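Local structure of putative restriction endonuclease domain-containing protein (Anabaena variabilis, 3OT2) at residues A63-E68 with P80-F85; P106-E111 with P167-A172. The protein is of unknown function but belongs to the Uma2 (DUF820) family of the PD-(D/E)XK clan and is probably a nuclease related to restriction endonucleases. All coordinates share one frame; numbering follows the deposited sequence.

Contact 1: A63-E68 with P80-F85. With EDO (1,2-ethanediol), chain I.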
loop_
_atom_site.group_PDB
_atom_site.type_symbol
_atom_site.label_atom_id
_atom_site.label_comp_id
_atom_site.label_asym_id
_atom_site.label_seq_id
_atom_site.Cartn_x
_atom_site.Cartn_y
_atom_site.Cartn_z
ATOM N N ALA A 63 -15.105 11.760 -20.363
ATOM C CA ALA A 63 -14.111 10.693 -20.269
ATOM C C ALA A 63 -14.747 9.366 -20.598
ATOM O O ALA A 63 -15.963 9.301 -20.779
ATOM C CB ALA A 63 -13.522 10.643 -18.850
ATOM N N ARG A 64 -13.939 8.304 -20.628
ATOM C CA ARG A 64 -14.423 6.942 -20.868
ATOM C C ARG A 64 -13.635 5.959 -20.008
ATOM O O ARG A 64 -12.388 6.024 -19.963
ATOM C CB ARG A 64 -14.339 6.564 -22.356
ATOM C CG ARG A 64 -14.963 5.189 -22.655
ATOM C CD ARG A 64 -15.301 4.993 -24.102
ATOM N NE ARG A 64 -15.745 3.608 -24.310
ATOM C CZ ARG A 64 -16.144 3.109 -25.478
ATOM N NH1 ARG A 64 -16.183 3.879 -26.560
ATOM N NH2 ARG A 64 -16.523 1.843 -25.568
ATOM N N ALA A 65 -14.374 5.066 -19.307
ATOM C CA ALA A 65 -13.820 3.998 -18.490
ATOM C C ALA A 65 -13.786 2.715 -19.324
ATOM O O ALA A 65 -14.782 2.366 -19.955
ATOM C CB ALA A 65 -14.656 3.797 -17.234
ATOM N N PHE A 66 -12.638 2.037 -19.335
ATOM C CA PHE A 66 -12.415 0.808 -20.098
ATOM C C PHE A 66 -12.049 -0.337 -19.190
ATOM O O PHE A 66 -11.257 -0.166 -18.266
ATOM C CB PHE A 66 -11.274 0.996 -21.119
ATOM C CG PHE A 66 -11.427 2.133 -22.085
ATOM C CD1 PHE A 66 -12.104 1.957 -23.283
ATOM C CD2 PHE A 66 -10.876 3.381 -21.806
ATOM C CE1 PHE A 66 -12.238 3.010 -24.173
ATOM C CE2 PHE A 66 -11.026 4.439 -22.688
ATOM C CZ PHE A 66 -11.696 4.246 -23.872
ATOM N N LEU A 67 -12.606 -1.510 -19.480
ATOM C CA LEU A 67 -12.315 -2.753 -18.787
ATOM C C LEU A 67 -11.101 -3.398 -19.377
ATOM O O LEU A 67 -11.061 -3.589 -20.597
ATOM C CB LEU A 67 -13.496 -3.735 -18.965
ATOM C CG LEU A 67 -14.634 -3.653 -17.976
ATOM C CD1 LEU A 67 -15.839 -4.392 -18.486
ATOM C CD2 LEU A 67 -14.267 -4.310 -16.711
ATOM N N GLU A 68 -10.138 -3.812 -18.527
ATOM C CA GLU A 68 -8.996 -4.619 -18.958
ATOM C C GLU A 68 -8.296 -4.090 -20.246
ATOM O O GLU A 68 -8.020 -4.864 -21.168
ATOM C CB GLU A 68 -9.459 -6.067 -19.201
ATOM C CG GLU A 68 -10.131 -6.751 -18.018
ATOM C CD GLU A 68 -9.214 -7.094 -16.864
ATOM O OE1 GLU A 68 -8.007 -7.288 -17.114
ATOM O OE2 GLU A 68 -9.704 -7.199 -15.714
ATOM N N PRO A 80 -4.590 -2.413 -16.208
ATOM C CA PRO A 80 -5.367 -2.093 -15.006
ATOM C C PRO A 80 -6.757 -2.714 -15.101
ATOM O O PRO A 80 -7.279 -2.840 -16.212
ATOM C CB PRO A 80 -5.443 -0.556 -15.034
ATOM C CG PRO A 80 -4.265 -0.138 -15.810
ATOM C CD PRO A 80 -4.152 -1.180 -16.894
ATOM N N ASP A 81 -7.355 -3.100 -13.957
ATOM C CA ASP A 81 -8.710 -3.647 -13.978
ATOM C C ASP A 81 -9.657 -2.659 -14.710
ATOM O O ASP A 81 -10.466 -3.076 -15.553
ATOM C CB ASP A 81 -9.200 -3.940 -12.546
ATOM C CG ASP A 81 -8.562 -5.153 -11.888
ATOM O OD1 ASP A 81 -8.037 -6.037 -12.628
ATOM O OD2 ASP A 81 -8.621 -5.247 -10.644
ATOM N N ILE A 82 -9.529 -1.348 -14.394
ATOM C CA ILE A 82 -10.297 -0.258 -15.036
ATOM C C ILE A 82 -9.350 0.894 -15.288
ATOM O O ILE A 82 -8.632 1.303 -14.387
ATOM C CB ILE A 82 -11.530 0.209 -14.227
ATOM C CG1 ILE A 82 -12.460 -0.971 -13.868
ATOM C CG2 ILE A 82 -12.306 1.342 -14.950
ATOM C CD1 ILE A 82 -13.314 -0.711 -12.682
ATOM N N SER A 83 -9.358 1.411 -16.521
ATOM C CA SER A 83 -8.607 2.590 -16.941
ATOM C C SER A 83 -9.586 3.656 -17.387
ATOM O O SER A 83 -10.466 3.376 -18.201
ATOM C CB SER A 83 -7.689 2.225 -18.104
ATOM O OG SER A 83 -6.569 1.558 -17.570
ATOM N N VAL A 84 -9.439 4.870 -16.871
ATOM C CA VAL A 84 -10.326 5.976 -17.239
ATOM C C VAL A 84 -9.478 7.060 -17.913
ATOM O O VAL A 84 -8.457 7.494 -17.370
ATOM C CB VAL A 84 -11.166 6.530 -16.046
ATOM C CG1 VAL A 84 -12.272 7.453 -16.546
ATOM C CG2 VAL A 84 -11.774 5.400 -15.206
ATOM N N PHE A 85 -9.885 7.460 -19.126
ATOM C CA PHE A 85 -9.171 8.499 -19.893
ATOM C C PHE A 85 -10.090 9.640 -20.209
ATOM O O PHE A 85 -11.197 9.390 -20.679
ATOM C CB PHE A 85 -8.652 7.917 -21.234
ATOM C CG PHE A 85 -7.495 6.957 -21.116
ATOM C CD1 PHE A 85 -7.713 5.609 -20.885
ATOM C CD2 PHE A 85 -6.186 7.399 -21.267
ATOM C CE1 PHE A 85 -6.644 4.726 -20.774
ATOM C CE2 PHE A 85 -5.116 6.507 -21.180
ATOM C CZ PHE A 85 -5.353 5.177 -20.933
HETATM C C1 EDO I . -6.190 -6.659 -23.808
HETATM O O1 EDO I . -5.281 -5.958 -24.653
HETATM C C2 EDO I . -5.530 -6.836 -22.456
HETATM O O2 EDO I . -6.423 -7.589 -21.634
#

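Contact 2: P106-E111 with P167-A172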
loop_
_atom_site.group_PDB
_atom_site.type_symbol
_atom_site.label_atom_id
_atom_site.label_comp_id
_atom_site.label_asym_id
_atom_site.label_seq_id
_atom_site.Cartn_x
_atom_site.Cartn_y
_atom_site.Cartn_z
ATOM N N PRO A 106 -3.369 6.005 -17.818
ATOM C CA PRO A 106 -4.771 6.471 -17.671
ATOM C C PRO A 106 -4.851 7.751 -16.849
ATOM O O PRO A 106 -3.943 8.033 -16.079
ATOM C CB PRO A 106 -5.472 5.319 -16.924
ATOM C CG PRO A 106 -4.500 4.179 -16.906
ATOM C CD PRO A 106 -3.126 4.756 -17.072
ATOM N N ASP A 107 -5.940 8.510 -16.961
ATOM C CA ASP A 107 -6.120 9.673 -16.087
ATOM C C ASP A 107 -6.493 9.190 -14.694
ATOM O O ASP A 107 -6.153 9.808 -13.690
ATOM C CB ASP A 107 -7.214 10.593 -16.658
ATOM C CG ASP A 107 -6.687 11.353 -17.836
ATOM O OD1 ASP A 107 -5.962 12.351 -17.614
ATOM O OD2 ASP A 107 -6.879 10.875 -18.986
ATOM N N TRP A 108 -7.171 8.053 -14.636
ATOM C CA TRP A 108 -7.637 7.453 -13.399
ATOM C C TRP A 108 -7.536 5.930 -13.525
ATOM O O TRP A 108 -8.124 5.344 -14.443
ATOM C CB TRP A 108 -9.078 7.934 -13.122
ATOM C CG TRP A 108 -9.767 7.408 -11.888
ATOM C CD1 TRP A 108 -9.192 6.855 -10.772
ATOM C CD2 TRP A 108 -11.172 7.516 -11.610
ATOM N NE1 TRP A 108 -10.170 6.545 -9.847
ATOM C CE2 TRP A 108 -11.391 6.967 -10.331
ATOM C CE3 TRP A 108 -12.283 8.007 -12.343
ATOM C CZ2 TRP A 108 -12.676 6.893 -9.764
ATOM C CZ3 TRP A 108 -13.551 7.945 -11.769
ATOM C CH2 TRP A 108 -13.741 7.376 -10.510
ATOM N N THR A 109 -6.733 5.304 -12.644
ATOM C CA THR A 109 -6.564 3.852 -12.663
ATOM C C THR A 109 -7.287 3.253 -11.461
ATOM O O THR A 109 -7.184 3.775 -10.357
ATOM C CB THR A 109 -5.074 3.417 -12.753
ATOM O OG1 THR A 109 -5.022 1.994 -12.835
ATOM C CG2 THR A 109 -4.231 3.831 -11.533
ATOM N N ILE A 110 -8.028 2.168 -11.679
ATOM C CA ILE A 110 -8.731 1.484 -10.592
ATOM C C ILE A 110 -8.319 0.023 -10.596
ATOM O O ILE A 110 -8.446 -0.653 -11.612
ATOM C CB ILE A 110 -10.268 1.653 -10.665
ATOM C CG1 ILE A 110 -10.667 3.151 -10.621
ATOM C CG2 ILE A 110 -10.959 0.851 -9.557
ATOM C CD1 ILE A 110 -11.964 3.437 -11.207
ATOM N N GLU A 111 -7.793 -0.442 -9.452
ATOM C CA GLU A 111 -7.371 -1.815 -9.247
ATOM C C GLU A 111 -8.203 -2.410 -8.151
ATOM O O GLU A 111 -8.420 -1.774 -7.121
ATOM C CB GLU A 111 -5.876 -1.897 -8.898
ATOM C CG GLU A 111 -4.967 -1.335 -9.985
ATOM C CD GLU A 111 -4.732 -2.226 -11.198
ATOM O OE1 GLU A 111 -5.486 -3.206 -11.411
ATOM O OE2 GLU A 111 -3.793 -1.920 -11.959
ATOM N N PRO A 167 -13.086 9.933 -2.845
ATOM C CA PRO A 167 -12.736 10.999 -3.799
ATOM C C PRO A 167 -12.598 10.492 -5.227
ATOM O O PRO A 167 -12.142 9.362 -5.489
ATOM C CB PRO A 167 -11.368 11.499 -3.309
ATOM C CG PRO A 167 -11.230 11.015 -1.932
ATOM C CD PRO A 167 -12.040 9.764 -1.821
ATOM N N VAL A 168 -12.941 11.364 -6.147
ATOM C CA VAL A 168 -12.874 11.082 -7.576
ATOM C C VAL A 168 -12.082 12.202 -8.250
ATOM O O VAL A 168 -12.024 13.304 -7.695
ATOM C CB VAL A 168 -14.307 10.927 -8.179
ATOM C CG1 VAL A 168 -14.983 9.649 -7.679
ATOM C CG2 VAL A 168 -15.190 12.161 -7.922
ATOM N N PRO A 169 -11.466 11.986 -9.435
ATOM C CA PRO A 169 -10.803 13.122 -10.119
ATOM C C PRO A 169 -11.829 14.203 -10.446
ATOM O O PRO A 169 -13.025 13.902 -10.534
ATOM C CB PRO A 169 -10.219 12.493 -11.387
ATOM C CG PRO A 169 -10.305 11.028 -11.194
ATOM C CD PRO A 169 -11.436 10.767 -10.258
ATOM N N SER A 170 -11.391 15.464 -10.568
ATOM C CA SER A 170 -12.337 16.564 -10.770
ATOM C C SER A 170 -13.185 16.389 -12.063
ATOM O O SER A 170 -14.358 16.785 -12.046
ATOM C CB SER A 170 -11.635 17.920 -10.733
ATOM O OG SER A 170 -10.649 18.001 -11.747
ATOM N N PHE A 171 -12.663 15.728 -13.124
ATOM C CA PHE A 171 -13.499 15.530 -14.322
ATOM C C PHE A 171 -14.713 14.621 -14.001
ATOM O O PHE A 171 -15.717 14.700 -14.703
ATOM C CB PHE A 171 -12.695 14.938 -15.503
ATOM C CG PHE A 171 -12.194 13.515 -15.307
ATOM C CD1 PHE A 171 -13.023 12.420 -15.565
ATOM C CD2 PHE A 171 -10.871 13.269 -14.923
ATOM C CE1 PHE A 171 -12.544 11.112 -15.428
ATOM C CE2 PHE A 171 -10.380 11.950 -14.835
ATOM C CZ PHE A 171 -11.223 10.886 -15.067
ATOM N N ALA A 172 -14.613 13.762 -12.952
ATOM C CA ALA A 172 -15.695 12.866 -12.563
ATOM C C ALA A 172 -16.407 13.333 -11.267
ATOM O O ALA A 172 -17.120 12.542 -10.647
ATOM C CB ALA A 172 -15.128 11.449 -12.371
#

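Contact 1: A63-E68 with P80-F85
Phe66 and Phe85 meet on one face of an antiparallel β-ribbon, an edge strand pair of the mixed sheet in this PD-(D/E)XK-type fold. Their side chains cross at about a right angle, with Phe66 CE2 3.9 Å from Phe85 CD1. Phe66 CG stands beside its own backbone N, anti to the carbonyl carbon (chi1 -56°), and the edge of the ring comes up to Ser83 O, while Arg64 CG lies over one face toward the rim. Arg64 thus lends its aliphatic part to the aromatic group as its guanidinium leads away. Two hydrogen-bonded pairs, Arg64 with Phe85 and Phe66 with Ser83, fix the register; the Phe66 N to Ser83 O bond is 2.8 Å long. On the other face, Ala65 CB packs against two methyls at once, Val84 CG2 at 3.9 Å and Ile82 CG2 at 4.1 Å. Alanine suits this closely spaced non-hydrogen-bonded pair, and Ile82 and Leu67 carry this face onto helix 40-57.

Pro80-Asp81 is probably the PD of the signature; Asp81 N is hydrogen-bonded to Glu111 OE1. Glu68 N donates an almost straight bond to Asp81 O (177° at the hydrogen), from above the carbonyl plane. A 1,2-ethanediol, probably from the crystallisation liquor, makes a weak 3.2 Å hydrogen bond from its O2 to Glu68 O. The two acidic side chains run side by side in the same direction. Lys35 forms salt bridges with both, to Glu68 OE1 and Asp81 OD1; Asp81 OD2 also bonds His42, and Gln46 bonds Glu68 OE2. The carboxylate planes are 51° apart, and Glu68 OE2 lies 3.7 Å from Asp81 OD1.

Contact 2: P106-E111 with P167-A172
Trp108 spreads its indole against Pro169, whose CD sits over the six-membered ring, 3.6 Å from the centroid and 14° off the ring normal. This is a CH-pi contact: the CD hydrogens of a proline, next to the amide nitrogen, suit the electron-rich face of tryptophan. Pro169 CG lies nearer the fused bond and the pyrrole side, 3.6 Å from Trp108 CD2. Trp108 CG, set anti to the backbone N (chi1 179°), starts the indole off toward the loop. Ile110 CD1 lies against the opposite face of the indole, toward its rim, which leaves the ring sandwiched between its own strand and the loop.

Neighbours of Pro169 in the loop gather around the benzo part. Val168 CG1 reaches Trp108 CH2 at 3.8 Å, and Ala172 CB approaches Trp108 CZ3 at 3.9 Å, its small methyl fitting beside the large indole. Phe171 comes in by its far end: CZ lies 4.1 Å from Trp108 CE3, and CE2 is 3.9 Å from Asp107 CB. The short 3-10 turn at 170-171, with Ala172 N bonded to Pro169 O, brings Pro169, Phe171 and Ala172 to the same apolar patch. Asp107 touches Phe171 through its methylene; its carboxylate is held elsewhere, by a salt bridge to Arg89 and hydrogen bonds to Gln135 and Ile86 N. No hydrogen bond joins the two segments. The loop preceding helix 179-183 thus packs where Asp107 and Trp108 form a classic β-bulge, opposite Val84, at the start of a central strand of the PD-(D/E)XK-type sheet.

Contact 1 and contact 2 have centres about 9 Å apart and follow one another along the chain, the first closing before the second opens. Strands 82-86 and 108-112 are antiparallel neighbours in the mixed sheet, so contact 1 joins the edge strand 63-67 to its neighbour and contact 2 begins on the strand beyond. Between them Val84 N lies 2.8 Å from Trp108 O and Ile82 O 2.9 Å from Ile110 N, both probable hydrogen bonds. Helix 40-57 touches side chains of both contacts. Both belong to the restriction-endonuclease-like domain, where the pairing of strands 82-86 and 108-112 brings together Asp81 and Glu111, probably the signature acids of the clan.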